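Local coordinates for mating-type switching protein swi5 (Schizosaccharomyces pombe, PDB 3VIR), which is required for normal mating-type switching and takes part in rhp51-dependent recombinational DNA repair, interacting with rhp51 and sfr1, at the interface of chains A and B. Numbering follows the deposited sequence. Chains: chain A/B, Mating-type switching protein swi5.

The interface of chains A and B. Residues chain A 21, 24-25, 28; chain B 25, 28, 32.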
# COMPACT_ATOMS: atom_id res chain seq x y z
N GLU A 21 0.08 2.36 -12.79
CA GLU A 21 -0.48 2.99 -11.58
C GLU A 21 -1.66 2.21 -11.05
O GLU A 21 -1.81 2.02 -9.84
CB GLU A 21 -0.87 4.45 -11.80
CG GLU A 21 -1.66 5.06 -10.62
CD GLU A 21 -1.54 6.59 -10.51
OE1 GLU A 21 -1.62 7.10 -9.36
OE2 GLU A 21 -1.37 7.25 -11.57
N LEU A 24 -0.17 -0.88 -9.41
CA LEU A 24 0.37 -0.57 -8.09
C LEU A 24 -0.77 -0.41 -7.09
O LEU A 24 -0.86 -1.17 -6.15
CB LEU A 24 1.24 0.67 -8.12
CG LEU A 24 2.51 0.50 -8.96
CD1 LEU A 24 3.50 1.70 -8.92
CD2 LEU A 24 3.17 -0.79 -8.49
N GLN A 25 -1.68 0.54 -7.29
CA GLN A 25 -2.75 0.77 -6.30
C GLN A 25 -3.48 -0.54 -5.96
O GLN A 25 -3.91 -0.73 -4.82
CB GLN A 25 -3.76 1.88 -6.71
CG GLN A 25 -3.70 3.22 -5.85
CD GLN A 25 -3.75 3.02 -4.29
OE1 GLN A 25 -3.17 3.83 -3.54
NE2 GLN A 25 -4.43 1.95 -3.81
N LEU A 28 -1.32 -2.84 -3.65
CA LEU A 28 -1.41 -2.26 -2.33
C LEU A 28 -2.77 -2.51 -1.69
O LEU A 28 -2.87 -2.85 -0.53
CB LEU A 28 -1.18 -0.79 -2.43
CG LEU A 28 -0.84 -0.14 -1.12
CD1 LEU A 28 0.63 -0.39 -0.90
CD2 LEU A 28 -1.21 1.38 -1.19
N GLN B 25 4.37 1.73 -2.00
CA GLN B 25 3.88 3.04 -1.56
C GLN B 25 4.77 4.14 -2.10
O GLN B 25 4.27 5.22 -2.40
CB GLN B 25 3.81 3.11 -0.02
CG GLN B 25 2.63 3.92 0.56
CD GLN B 25 1.46 3.06 1.09
OE1 GLN B 25 0.29 3.29 0.75
NE2 GLN B 25 1.77 2.08 1.94
N LEU B 28 3.99 4.60 -6.04
CA LEU B 28 2.79 5.40 -6.16
C LEU B 28 3.05 6.85 -5.80
O LEU B 28 2.71 7.77 -6.56
CB LEU B 28 1.68 4.82 -5.28
CG LEU B 28 0.47 4.15 -5.96
CD1 LEU B 28 0.78 3.69 -7.37
CD2 LEU B 28 -0.08 2.98 -5.11
N LYS B 32 2.43 9.88 -8.30
CA LYS B 32 1.29 10.76 -8.05
C LYS B 32 1.82 12.19 -7.99
O LYS B 32 1.19 13.10 -8.51
CB LYS B 32 0.49 10.37 -6.77
CG LYS B 32 -0.78 9.46 -7.03
CD LYS B 32 -0.77 8.10 -6.27
CE LYS B 32 -1.49 8.14 -4.87
NZ LYS B 32 -0.84 7.36 -3.73
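B:Leu28 spreads its two methyls over neighbouring residues, CD1 against A:Leu24 and CD2 against A:Gln25, where two long helices, A 13-78 and B 15-65, pack antiparallel. From CB the chain heads towards helix A 13-78. B:Leu28 CG reaches CB of A:Leu24 at 4.2 Å, and there the methyls part. B:Leu28 CD1 lies 3.7 Å from CD1 of A:Leu24, the two side chains running alongside each other in opposite senses. B:Leu28 CD2 turns to A:Gln25, 3.7 Å from its CA. The same methyl, B:Leu28 CD2, is 3.6 Å from the side-chain amide oxygen OE1 of A:Gln25. The glutamine, bent at chi2 (-50°), thus lays its aliphatic stem and its amide against this methyl.

The two-fold symmetric interface also holds the reciprocal pair, A:Leu28 and B:Gln25. With CG anti to the backbone N (chi1 -163°), A:Leu28 meets the amide crosswise, its CD1 3.9 Å from NE2 of B:Gln25. An alanine here would probably leave a gap beside B:Gln25 and free its amide to turn.

At the flank, the extended A:Glu21 sets OE1 3.4 Å from CD of B:Lys32. The side-chain amine nitrogen NZ of B:Lys32 remains 5.7 Å from A:Glu21 OE1; opposite charges may attract at long range without a salt bridge. Van der Waals packing, mostly of leucine methyls against alkyl and amide groups, carries this antiparallel, coiled-coil-like patch. It joins two Swi5 copies in the deposited four-chain assembly, fitting a protein that binds itself, although the structure alone does not show that this pairing forms in the cell.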